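Local coordinates for protein putative hydrolase (Agrobacterium vitis, PDB 3LLC) that is a putative alpha/beta hydrolase that probably removes fatty acyl groups from protein cysteines and may cleave acyl-glucuronides, at residues Asp59-Ser64 against Arg257-Ile262; Ile203-Pro208 against His231-Asp236; Val209-Gly214 against Lys227-Leu232. All blocks are in the same frame, centred on the assembly; numbering follows the deposited sequence.

Contact 1: Asp59-Ser64 against Arg257-Ile262; sequences DDLAAS and RMRNAI
R259 reaches across from helix 252-266 to D60 and L61 on helix 53-65. Its CB, CG and CD only carry the chain over, with CG anti to the carbonyl carbon (chi1 -75°). A bend at chi3 then turns NE, where the contacts begin: NE is 4.1 Å from L61 CD1. The guanidinium carbon CZ lies under L61 CB, which sits 3.9 Å above the centre of one face. NH1 forms a salt bridge, donating to D60 OD2 at 2.9 Å. D60 OD2 accepts on its anti lone pair, close to the guanidinium plane, although the carboxylate is turned 42° from that plane. L61 CD1 lies over the flat group, 3.7 Å from NH2. NH2 donates to a water that in turn donates to D60 OD2. D60 OD2 therefore takes two bonds, one direct and one through water. NH1 has a second carboxylate partner, E57. L61 CD2 also packs on I262 CG2 at 3.8 Å. The axes of the two short segments approach to 10.5 Å and their directions differ by 44°. Both helices lie against the central sheet of the alpha/beta hydrolase fold: A62 touches A69 of strand 68-72, and I262 touches V141 of strand 136-143.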
ATOM      1  N   ASP A  59       2.466  13.032  -5.409  1.00 23.49           N
ATOM      2  CA  ASP A  59       3.474  13.551  -6.342  1.00 24.73           C
ATOM      3  C   ASP A  59       3.529  15.091  -6.420  1.00 25.62           C
ATOM      4  O   ASP A  59       4.631  15.675  -6.431  1.00 21.94           O
ATOM      5  CB  ASP A  59       3.262  12.980  -7.735  1.00 26.37           C
ATOM      6  CG  ASP A  59       4.246  13.562  -8.759  1.00 30.76           C
ATOM      7  OD1 ASP A  59       5.417  13.123  -8.785  1.00 27.44           O
ATOM      8  OD2 ASP A  59       3.857  14.470  -9.519  1.00 26.30           O
ATOM      9  N   ASP A  60       2.354  15.747  -6.485  1.00 24.09           N
ATOM     10  CA  ASP A  60       2.268  17.201  -6.561  1.00 24.53           C
ATOM     11  C   ASP A  60       2.841  17.868  -5.294  1.00 23.41           C
ATOM     12  O   ASP A  60       3.613  18.835  -5.389  1.00 23.94           O
ATOM     13  CB  ASP A  60       0.820  17.656  -6.770  1.00 23.96           C
ATOM     14  CG  ASP A  60       0.696  19.149  -6.890  1.00 26.72           C
ATOM     15  OD1 ASP A  60       1.001  19.678  -7.972  1.00 25.37           O
ATOM     16  OD2 ASP A  60       0.321  19.798  -5.895  1.00 24.42           O
ATOM     17  N   LEU A  61       2.483  17.334  -4.129  1.00 24.20           N
ATOM     18  CA  LEU A  61       3.024  17.836  -2.855  1.00 23.25           C
ATOM     19  C   LEU A  61       4.569  17.711  -2.831  1.00 23.97           C
ATOM     20  O   LEU A  61       5.288  18.679  -2.539  1.00 22.90           O
ATOM     21  CB  LEU A  61       2.440  17.088  -1.688  1.00 23.59           C
ATOM     22  CG  LEU A  61       3.040  17.556  -0.344  1.00 26.46           C
ATOM     23  CD1 LEU A  61       2.590  19.015   0.037  1.00 23.47           C
ATOM     24  CD2 LEU A  61       2.721  16.562   0.708  1.00 25.02           C
ATOM     25  N   ALA A  62       5.061  16.521  -3.170  1.00 24.57           N
ATOM     26  CA  ALA A  62       6.506  16.281  -3.275  1.00 26.16           C
ATOM     27  C   ALA A  62       7.211  17.280  -4.189  1.00 26.79           C
ATOM     28  O   ALA A  62       8.221  17.894  -3.790  1.00 26.08           O
ATOM     29  CB  ALA A  62       6.786  14.816  -3.702  1.00 24.11           C
ATOM     30  N   ALA A  63       6.686  17.475  -5.403  1.00 25.41           N
ATOM     31  CA  ALA A  63       7.199  18.481  -6.321  1.00 27.25           C
ATOM     32  C   ALA A  63       7.280  19.880  -5.720  1.00 27.97           C
ATOM     33  O   ALA A  63       8.266  20.596  -5.933  1.00 28.96           O
ATOM     34  CB  ALA A  63       6.358  18.524  -7.597  1.00 26.62           C
ATOM     35  N   SER A  64       6.253  20.280  -4.978  1.00 26.72           N
ATOM     36  CA  SER A  64       6.198  21.629  -4.416  1.00 27.50           C
ATOM     37  C   SER A  64       7.235  21.835  -3.300  1.00 26.70           C
ATOM     38  O   SER A  64       7.662  22.948  -3.084  1.00 26.60           O
ATOM     39  CB  SER A  64       4.802  21.949  -3.870  1.00 27.26           C
ATOM     40  OG  SER A  64       4.567  21.275  -2.643  1.00 29.61           O
ATOM     41  N   ARG A 257      -6.001  16.965   4.455  1.00 21.03           N
ATOM     42  CA  ARG A 257      -5.484  16.221   5.627  1.00 22.28           C
ATOM     43  C   ARG A 257      -4.326  15.293   5.255  1.00 22.93           C
ATOM     44  O   ARG A 257      -3.339  15.186   5.991  1.00 21.92           O
ATOM     45  CB  ARG A 257      -6.583  15.402   6.348  1.00 22.78           C
ATOM     46  CG  ARG A 257      -7.385  16.191   7.374  1.00 23.02           C
ATOM     47  CD  ARG A 257      -8.440  15.287   8.083  1.00 25.44           C
ATOM     48  NE  ARG A 257      -9.548  15.000   7.172  1.00 24.93           N
ATOM     49  CZ  ARG A 257     -10.612  15.768   6.989  1.00 23.66           C
ATOM     50  NH1 ARG A 257     -10.794  16.876   7.706  1.00 23.40           N
ATOM     51  NH2 ARG A 257     -11.531  15.418   6.078  1.00 25.02           N
HETATM   52  N   MSE A 258      -4.441  14.592   4.129  1.00 20.10           N
HETATM   53  CA  MSE A 258      -3.378  13.673   3.708  1.00 22.65           C
HETATM   54  C   MSE A 258      -2.087  14.455   3.368  1.00 21.84           C
HETATM   55  O   MSE A 258      -0.983  14.039   3.736  1.00 22.11           O
HETATM   56  CB  MSE A 258      -3.801  12.877   2.464  1.00 21.64           C
HETATM   57  CG  MSE A 258      -2.774  11.847   2.044  1.00 22.70           C
HETATM   58 SE   MSE A 258      -3.206  11.009   0.297  0.75 23.60          SE
HETATM   59  CE  MSE A 258      -2.789  12.419  -0.784  1.00 23.18           C
ATOM     60  N   ARG A 259      -2.219  15.542   2.631  1.00 21.07           N
ATOM     61  CA  ARG A 259      -1.037  16.356   2.253  1.00 22.71           C
ATOM     62  C   ARG A 259      -0.362  16.953   3.512  1.00 24.30           C
ATOM     63  O   ARG A 259       0.871  16.978   3.631  1.00 22.80           O
ATOM     64  CB  ARG A 259      -1.427  17.457   1.269  1.00 20.95           C
ATOM     65  CG  ARG A 259      -1.681  16.926  -0.146  1.00 21.08           C
ATOM     66  CD  ARG A 259      -2.204  18.045  -1.049  1.00 22.12           C
ATOM     67  NE  ARG A 259      -1.253  19.142  -1.245  1.00 22.43           N
ATOM     68  CZ  ARG A 259      -0.609  19.421  -2.384  1.00 20.94           C
ATOM     69  NH1 ARG A 259      -0.795  18.702  -3.477  1.00 23.10           N
ATOM     70  NH2 ARG A 259       0.210  20.460  -2.452  1.00 23.00           N
ATOM     71  N   ASN A 260      -1.170  17.391   4.472  1.00 22.84           N
ATOM     72  CA  ASN A 260      -0.620  17.924   5.715  1.00 22.41           C
ATOM     73  C   ASN A 260       0.111  16.824   6.528  1.00 22.49           C
ATOM     74  O   ASN A 260       1.153  17.101   7.144  1.00 20.81           O
ATOM     75  CB  ASN A 260      -1.701  18.611   6.548  1.00 21.66           C
ATOM     76  CG  ASN A 260      -2.101  19.984   5.982  1.00 26.59           C
ATOM     77  OD1 ASN A 260      -1.349  20.617   5.248  1.00 30.70           O
ATOM     78  ND2 ASN A 260      -3.286  20.446   6.344  1.00 26.97           N
ATOM     79  N   ALA A 261      -0.429  15.614   6.528  1.00 19.88           N
ATOM     80  CA  ALA A 261       0.187  14.463   7.233  1.00 21.94           C
ATOM     81  C   ALA A 261       1.570  14.125   6.610  1.00 22.68           C
ATOM     82  O   ALA A 261       2.552  13.909   7.334  1.00 22.72           O
ATOM     83  CB  ALA A 261      -0.730  13.218   7.212  1.00 22.14           C
ATOM     84  N   ILE A 262       1.643  14.103   5.280  1.00 21.65           N
ATOM     85  CA  ILE A 262       2.921  13.833   4.581  1.00 20.88           C
ATOM     86  C   ILE A 262       3.919  14.992   4.814  1.00 22.41           C
ATOM     87  O   ILE A 262       5.115  14.747   5.069  1.00 23.67           O
ATOM     88  CB  ILE A 262       2.714  13.614   3.050  1.00 21.30           C
ATOM     89  CG1 ILE A 262       1.761  12.437   2.771  1.00 24.55           C
ATOM     90  CG2 ILE A 262       4.092  13.467   2.354  1.00 22.32           C
ATOM     91  CD1 ILE A 262       1.214  12.419   1.320  1.00 22.02           C
TER
HETATM   92  O   HOH W   1       1.153  22.013  -4.874  1.00 41.52           O

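Contact 2: Ile203-Pro208 against His231-Asp236; sequences IDTGCP and HLPADD
I203 N donates to H231 O at 2.8 Å, and this is the direct hydrogen bond between the two segments. Both are loops of the alpha/beta hydrolase fold. Segment 203-208 leads into strand 209-214, and segment 231-236 links helix 222-230 to strand 237-242, the last strand of the sheet. The bond is straight, 165° at the hydrogen, and I203 N lies nearly along the C=O axis of H231.

Around it is a small apolar patch. L232 CD2 meets I203 CG2 at 4.1 Å and T205 CG2 at 3.9 Å. The side chains of T205 and L232 cross at about a right angle. The first torsion of T205 (chi1 58°) sets OG1 between the backbone N and the carbonyl carbon, where it meets P233 CG, and leaves CG2 directed to L232 CD2. P233 CD also rests near I203 O, at 3.4 Å.

At the other end the chains close again. P208 and D236 lie side by side and point the same way, with P208 CB 3.6 Å from D236 OD1. P208 CA makes a CA-H...O contact with D236 O at 3.3 Å. A water donates to both C207 O and D235 O, and so joins the two backbones where they do not bond directly.

Further out, the ring of H231 has K227 as its polar partner. The backbone of P208 is hydrogen-bonded to that of M140 in strand 136-143. C207 CB points away from the 231-236 loop, and the C207 side chain touches V137 and M140.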
ATOM      1  N   ILE A 203       4.112  -5.087  16.000  1.00 21.66           N
ATOM      2  CA  ILE A 203       4.856  -4.608  14.814  1.00 19.60           C
ATOM      3  C   ILE A 203       5.869  -3.503  15.248  1.00 24.79           C
ATOM      4  O   ILE A 203       5.461  -2.529  15.875  1.00 27.29           O
ATOM      5  CB  ILE A 203       3.891  -4.006  13.791  1.00 20.91           C
ATOM      6  CG1 ILE A 203       2.870  -5.064  13.328  1.00 21.54           C
ATOM      7  CG2 ILE A 203       4.655  -3.370  12.598  1.00 22.83           C
ATOM      8  CD1 ILE A 203       1.650  -4.469  12.539  1.00 21.40           C
ATOM      9  N   ASP A 204       7.165  -3.696  14.956  1.00 24.36           N
ATOM     10  CA  ASP A 204       8.255  -2.744  15.254  0.50 25.57           C
ATOM     11  C   ASP A 204       8.509  -1.849  14.021  1.00 27.40           C
ATOM     12  O   ASP A 204       9.087  -2.320  13.037  1.00 31.71           O
ATOM     13  CB  ASP A 204       9.512  -3.592  15.569  0.50 25.91           C
ATOM     14  CG  ASP A 204      10.765  -2.769  15.895  0.50 28.90           C
ATOM     15  OD1 ASP A 204      10.700  -1.534  16.050  0.50 24.35           O
ATOM     16  OD2 ASP A 204      11.843  -3.404  16.009  0.50 24.42           O
ATOM     17  N   THR A 205       8.125  -0.572  14.038  1.00 26.97           N
ATOM     18  CA  THR A 205       8.360   0.299  12.847  1.00 27.83           C
ATOM     19  C   THR A 205       9.666   1.112  12.864  1.00 28.64           C
ATOM     20  O   THR A 205      10.244   1.393  11.800  1.00 30.36           O
ATOM     21  CB  THR A 205       7.229   1.320  12.670  1.00 29.58           C
ATOM     22  OG1 THR A 205       7.151   2.085  13.868  1.00 29.20           O
ATOM     23  CG2 THR A 205       5.889   0.589  12.377  1.00 30.13           C
ATOM     24  N   GLY A 206      10.057   1.565  14.041  1.00 25.71           N
ATOM     25  CA  GLY A 206      11.191   2.482  14.211  1.00 27.23           C
ATOM     26  C   GLY A 206      11.010   3.908  13.669  1.00 26.45           C
ATOM     27  O   GLY A 206      11.991   4.620  13.514  1.00 23.60           O
ATOM     28  N   CYS A 207       9.771   4.325  13.362  1.00 22.21           N
ATOM     29  CA  CYS A 207       9.532   5.663  12.823  1.00 21.21           C
ATOM     30  C   CYS A 207       8.109   6.137  13.177  1.00 20.35           C
ATOM     31  O   CYS A 207       7.265   5.302  13.522  1.00 21.70           O
ATOM     32  CB  CYS A 207       9.641   5.615  11.288  1.00 21.64           C
ATOM     33  SG  CYS A 207       8.412   4.587  10.446  1.00 24.88           S
ATOM     34  N   PRO A 208       7.836   7.435  13.008  1.00 20.62           N
ATOM     35  CA  PRO A 208       6.423   7.891  13.219  1.00 18.71           C
ATOM     36  C   PRO A 208       5.445   7.298  12.222  1.00 21.83           C
ATOM     37  O   PRO A 208       5.794   7.074  11.054  1.00 20.04           O
ATOM     38  CB  PRO A 208       6.500   9.413  13.090  1.00 19.64           C
ATOM     39  CG  PRO A 208       7.975   9.763  13.128  1.00 27.67           C
ATOM     40  CD  PRO A 208       8.744   8.555  12.705  1.00 21.34           C
ATOM     41  N   HIS A 231      -1.471  -2.922  17.849  1.00 19.31           N
ATOM     42  CA  HIS A 231      -0.327  -3.744  17.412  1.00 21.45           C
ATOM     43  C   HIS A 231       0.924  -2.900  17.030  1.00 22.30           C
ATOM     44  O   HIS A 231       1.915  -3.438  16.537  1.00 23.34           O
ATOM     45  CB  HIS A 231      -0.752  -4.681  16.285  1.00 20.58           C
ATOM     46  CG  HIS A 231      -1.652  -5.782  16.752  1.00 21.99           C
ATOM     47  ND1 HIS A 231      -3.025  -5.626  16.843  1.00 27.30           N
ATOM     48  CD2 HIS A 231      -1.375  -7.003  17.275  1.00 20.25           C
ATOM     49  CE1 HIS A 231      -3.552  -6.731  17.362  1.00 23.44           C
ATOM     50  NE2 HIS A 231      -2.571  -7.565  17.667  1.00 25.40           N
ATOM     51  N   LEU A 232       0.849  -1.586  17.235  1.00 22.39           N
ATOM     52  CA  LEU A 232       1.961  -0.672  16.890  1.00 21.55           C
ATOM     53  C   LEU A 232       2.666  -0.194  18.151  1.00 24.73           C
ATOM     54  O   LEU A 232       2.223  -0.472  19.262  1.00 23.74           O
ATOM     55  CB  LEU A 232       1.464   0.504  16.029  1.00 20.89           C
ATOM     56  CG  LEU A 232       1.110   0.229  14.572  1.00 24.81           C
ATOM     57  CD1 LEU A 232       0.392   1.435  13.948  1.00 22.97           C
ATOM     58  CD2 LEU A 232       2.370  -0.163  13.770  1.00 27.44           C
ATOM     59  N   PRO A 233       3.842   0.434  17.994  1.00 28.48           N
ATOM     60  CA  PRO A 233       4.590   0.814  19.182  1.00 29.94           C
ATOM     61  C   PRO A 233       3.819   1.786  20.091  1.00 29.42           C
ATOM     62  O   PRO A 233       2.885   2.477  19.639  1.00 25.39           O
ATOM     63  CB  PRO A 233       5.839   1.499  18.596  1.00 31.11           C
ATOM     64  CG  PRO A 233       6.054   0.821  17.292  1.00 32.11           C
ATOM     65  CD  PRO A 233       4.633   0.641  16.759  1.00 30.25           C
ATOM     66  N   ALA A 234       4.228   1.841  21.352  1.00 24.37           N
ATOM     67  CA  ALA A 234       3.611   2.739  22.340  1.00 25.83           C
ATOM     68  C   ALA A 234       3.962   4.257  22.179  1.00 24.23           C
ATOM     69  O   ALA A 234       3.524   5.077  22.988  1.00 26.59           O
ATOM     70  CB  ALA A 234       3.962   2.238  23.779  1.00 24.93           C
ATOM     71  N   ASP A 235       4.774   4.600  21.178  1.00 25.87           N
ATOM     72  CA  ASP A 235       5.212   5.977  20.939  0.50 25.86           C
ATOM     73  C   ASP A 235       5.100   6.336  19.453  1.00 25.15           C
ATOM     74  O   ASP A 235       5.153   5.452  18.561  1.00 23.92           O
ATOM     75  CB  ASP A 235       6.669   6.152  21.379  0.50 28.25           C
ATOM     76  CG  ASP A 235       7.629   5.336  20.529  0.50 28.06           C
ATOM     77  OD1 ASP A 235       7.676   4.098  20.696  0.50 32.33           O
ATOM     78  OD2 ASP A 235       8.317   5.933  19.679  0.50 37.11           O
ATOM     79  N   ASP A 236       4.940   7.624  19.191  1.00 20.93           N
ATOM     80  CA  ASP A 236       4.994   8.180  17.844  1.00 22.28           C
ATOM     81  C   ASP A 236       3.968   7.608  16.882  1.00 19.20           C
ATOM     82  O   ASP A 236       4.297   7.384  15.710  1.00 20.76           O
ATOM     83  CB  ASP A 236       6.408   7.935  17.273  1.00 23.42           C
ATOM     84  CG  ASP A 236       7.107   9.209  16.840  1.00 38.96           C
ATOM     85  OD1 ASP A 236       6.416  10.232  16.569  1.00 46.49           O
ATOM     86  OD2 ASP A 236       8.363   9.173  16.761  1.00 46.20           O
TER
HETATM   87  O   HOH W   2       6.071   4.327  15.921  1.00 26.18           O

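Contact 3: Val209-Gly214 against Lys227-Leu232; sequences VHILQG and KLVEHL
I211 CD1 is the hub of the packed part, where the strand 209-214 meets helix 222-230 and the residues after it. It touches V229 CG2 at 3.8 Å, L228 CD2 at 3.9 Å and L232 CD1 at 4.1 Å. I211 CG1 is anti to the carbonyl carbon (chi1 -57°), and chi2 of 153° carries CD1 on to the helix. The side chain crosses those of L228 and V229 obliquely. V209 adds a lighter touch, CG1 to L232 CD1 at 4.2 Å, with the two side chains at about a right angle. L228 also touches P145 and L142. These contacts belong to a beta-alpha-beta crossover: strand 209-214, helix 222-230 and the parallel strand 237-242, with I211 also resting on L239. The backbones are well apart, the I211 and V229 CA atoms being 8.9 Å from each other, and branched apolar side chains fill the interval. V229 stands at the rim of the contact, partly exposed. E230, beyond it, is exposed and does not touch the strand. K227, which does not touch the strand either, makes a salt bridge with D152. H231 ND1 donates to K227 O at 3.0 Å; the carbonyl oxygen lies close to the ring plane, while ND1 stands above the carbonyl plane.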
ATOM      1  N   VAL A 209       4.216   7.049  12.703  1.00 19.31           N
ATOM      2  CA  VAL A 209       3.135   6.505  11.887  1.00 19.18           C
ATOM      3  C   VAL A 209       1.907   7.415  12.090  1.00 21.26           C
ATOM      4  O   VAL A 209       1.567   7.730  13.234  1.00 19.44           O
ATOM      5  CB  VAL A 209       2.789   5.061  12.301  1.00 21.25           C
ATOM      6  CG1 VAL A 209       1.652   4.491  11.415  1.00 19.82           C
ATOM      7  CG2 VAL A 209       4.015   4.100  12.178  1.00 17.91           C
ATOM      8  N   HIS A 210       1.261   7.836  10.992  1.00 18.82           N
ATOM      9  CA  HIS A 210       0.006   8.576  11.042  1.00 19.88           C
ATOM     10  C   HIS A 210      -0.981   7.825  10.175  1.00 20.18           C
ATOM     11  O   HIS A 210      -0.756   7.689   8.954  1.00 22.48           O
ATOM     12  CB  HIS A 210       0.187   9.979  10.487  1.00 18.53           C
ATOM     13  CG  HIS A 210      -0.966  10.912  10.763  1.00 19.54           C
ATOM     14  ND1 HIS A 210      -0.832  12.284  10.720  1.00 27.81           N
ATOM     15  CD2 HIS A 210      -2.259  10.674  11.095  1.00 24.00           C
ATOM     16  CE1 HIS A 210      -1.999  12.850  10.997  1.00 26.68           C
ATOM     17  NE2 HIS A 210      -2.880  11.895  11.239  1.00 21.78           N
ATOM     18  N   ILE A 211      -2.071   7.377  10.795  1.00 19.32           N
ATOM     19  CA  ILE A 211      -3.194   6.695  10.084  1.00 19.67           C
ATOM     20  C   ILE A 211      -4.376   7.688   9.927  1.00 20.02           C
ATOM     21  O   ILE A 211      -4.723   8.402  10.878  1.00 19.18           O
ATOM     22  CB  ILE A 211      -3.695   5.467  10.867  1.00 20.24           C
ATOM     23  CG1 ILE A 211      -2.562   4.452  11.138  1.00 21.85           C
ATOM     24  CG2 ILE A 211      -4.903   4.751  10.126  1.00 18.54           C
ATOM     25  CD1 ILE A 211      -2.786   3.579  12.424  1.00 21.94           C
ATOM     26  N   LEU A 212      -4.961   7.724   8.714  1.00 18.61           N
ATOM     27  CA  LEU A 212      -6.164   8.517   8.393  1.00 19.53           C
ATOM     28  C   LEU A 212      -7.248   7.484   8.015  1.00 20.60           C
ATOM     29  O   LEU A 212      -7.007   6.607   7.164  1.00 20.54           O
ATOM     30  CB  LEU A 212      -5.909   9.458   7.224  1.00 20.17           C
ATOM     31  CG  LEU A 212      -4.948  10.645   7.463  1.00 28.42           C
ATOM     32  CD1 LEU A 212      -4.236  11.074   6.178  1.00 33.13           C
ATOM     33  CD2 LEU A 212      -5.713  11.841   8.011  1.00 28.78           C
ATOM     34  N   GLN A 213      -8.418   7.573   8.664  1.00 19.95           N
ATOM     35  CA  GLN A 213      -9.461   6.546   8.543  1.00 19.01           C
ATOM     36  C   GLN A 213     -10.858   7.168   8.671  1.00 18.64           C
ATOM     37  O   GLN A 213     -11.174   7.938   9.619  1.00 16.77           O
ATOM     38  CB  GLN A 213      -9.248   5.477   9.632  1.00 19.38           C
ATOM     39  CG  GLN A 213     -10.350   4.441   9.765  1.00 20.19           C
ATOM     40  CD  GLN A 213     -10.345   3.416   8.634  1.00 23.51           C
ATOM     41  OE1 GLN A 213      -9.302   2.822   8.293  1.00 22.79           O
ATOM     42  NE2 GLN A 213     -11.530   3.179   8.066  1.00 18.87           N
ATOM     43  N   GLY A 214     -11.723   6.825   7.717  1.00 17.88           N
ATOM     44  CA  GLY A 214     -13.104   7.268   7.767  1.00 16.43           C
ATOM     45  C   GLY A 214     -13.983   6.363   8.619  1.00 15.92           C
ATOM     46  O   GLY A 214     -13.784   5.136   8.646  1.00 20.00           O
ATOM     47  N   LYS A 227      -7.673  -1.525  15.927  1.00 20.79           N
ATOM     48  CA  LYS A 227      -6.940  -2.799  16.093  1.00 21.52           C
ATOM     49  C   LYS A 227      -5.447  -2.649  15.678  1.00 21.15           C
ATOM     50  O   LYS A 227      -4.532  -3.080  16.413  1.00 21.80           O
ATOM     51  CB  LYS A 227      -7.592  -3.920  15.265  1.00 21.64           C
ATOM     52  CG  LYS A 227      -6.933  -5.296  15.457  1.00 28.13           C
ATOM     53  CD  LYS A 227      -7.640  -6.412  14.604  1.00 30.02           C
ATOM     54  CE  LYS A 227      -7.009  -7.786  14.804  1.00 35.17           C
ATOM     55  NZ  LYS A 227      -7.829  -8.861  14.181  1.00 34.23           N
ATOM     56  N   LEU A 228      -5.194  -2.011  14.543  1.00 20.73           N
ATOM     57  CA  LEU A 228      -3.798  -1.761  14.113  1.00 21.31           C
ATOM     58  C   LEU A 228      -3.001  -0.940  15.154  1.00 21.09           C
ATOM     59  O   LEU A 228      -1.846  -1.268  15.458  1.00 21.46           O
ATOM     60  CB  LEU A 228      -3.759  -1.077  12.740  1.00 21.80           C
ATOM     61  CG  LEU A 228      -2.383  -0.637  12.207  1.00 23.85           C
ATOM     62  CD1 LEU A 228      -1.403  -1.848  12.163  1.00 21.36           C
ATOM     63  CD2 LEU A 228      -2.491   0.088  10.818  1.00 21.21           C
ATOM     64  N   VAL A 229      -3.624   0.087  15.743  1.00 20.07           N
ATOM     65  CA  VAL A 229      -2.946   0.885  16.763  1.00 19.71           C
ATOM     66  C   VAL A 229      -2.536   0.005  17.976  1.00 21.70           C
ATOM     67  O   VAL A 229      -1.453   0.179  18.526  1.00 21.18           O
ATOM     68  CB  VAL A 229      -3.788   2.124  17.215  1.00 19.27           C
ATOM     69  CG1 VAL A 229      -3.211   2.798  18.540  1.00 16.53           C
ATOM     70  CG2 VAL A 229      -3.926   3.138  16.044  1.00 19.56           C
ATOM     71  N   GLU A 230      -3.375  -0.966  18.352  1.00 21.47           N
ATOM     72  CA  GLU A 230      -3.052  -1.912  19.444  1.00 22.15           C
ATOM     73  C   GLU A 230      -1.844  -2.809  19.120  1.00 20.52           C
ATOM     74  O   GLU A 230      -1.279  -3.387  20.021  1.00 21.16           O
ATOM     75  CB  GLU A 230      -4.260  -2.810  19.785  1.00 24.97           C
ATOM     76  CG  GLU A 230      -5.459  -1.987  20.294  1.00 33.55           C
ATOM     77  CD  GLU A 230      -6.793  -2.746  20.428  1.00 50.42           C
ATOM     78  OE1 GLU A 230      -6.893  -3.936  20.041  1.00 51.74           O
ATOM     79  OE2 GLU A 230      -7.764  -2.103  20.919  1.00 61.94           O
ATOM     80  N   HIS A 231      -1.471  -2.922  17.849  1.00 19.31           N
ATOM     81  CA  HIS A 231      -0.327  -3.744  17.412  1.00 21.45           C
ATOM     82  C   HIS A 231       0.924  -2.900  17.030  1.00 22.30           C
ATOM     83  O   HIS A 231       1.915  -3.438  16.537  1.00 23.34           O
ATOM     84  CB  HIS A 231      -0.752  -4.681  16.285  1.00 20.58           C
ATOM     85  CG  HIS A 231      -1.652  -5.782  16.752  1.00 21.99           C
ATOM     86  ND1 HIS A 231      -3.025  -5.626  16.843  1.00 27.30           N
ATOM     87  CD2 HIS A 231      -1.375  -7.003  17.275  1.00 20.25           C
ATOM     88  CE1 HIS A 231      -3.552  -6.731  17.362  1.00 23.44           C
ATOM     89  NE2 HIS A 231      -2.571  -7.565  17.667  1.00 25.40           N
ATOM     90  N   LEU A 232       0.849  -1.586  17.235  1.00 22.39           N
ATOM     91  CA  LEU A 232       1.961  -0.672  16.890  1.00 21.55           C
ATOM     92  C   LEU A 232       2.666  -0.194  18.151  1.00 24.73           C
ATOM     93  O   LEU A 232       2.223  -0.472  19.262  1.00 23.74           O
ATOM     94  CB  LEU A 232       1.464   0.504  16.029  1.00 20.89           C
ATOM     95  CG  LEU A 232       1.110   0.229  14.572  1.00 24.81           C
ATOM     96  CD1 LEU A 232       0.392   1.435  13.948  1.00 22.97           C
ATOM     97  CD2 LEU A 232       2.370  -0.163  13.770  1.00 27.44           C
TER

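Contacts 2 and 3 are close neighbours, their centres 10 Å apart, and share H231 and L232. D236 O lies 3.0 Å from V209 N, a probable hydrogen bond that carries the loop pairing of contact 2 into the sheet. I203 CD1 also packs on L228 CD1 at 4.0 Å. Contact 1 lies about 20 Å from contact 3 between centres, yet touches it: A261 CB is 3.6 Å from H210 ND1. Strand 209-214 thus has contact 3 on one face and helix 252-266 on the other. Contacts 1 and 2 do not touch; their nearest atoms are about 8 Å apart. Strand 209-214 leads on toward D217, which with S114 and H247 probably forms a catalytic triad.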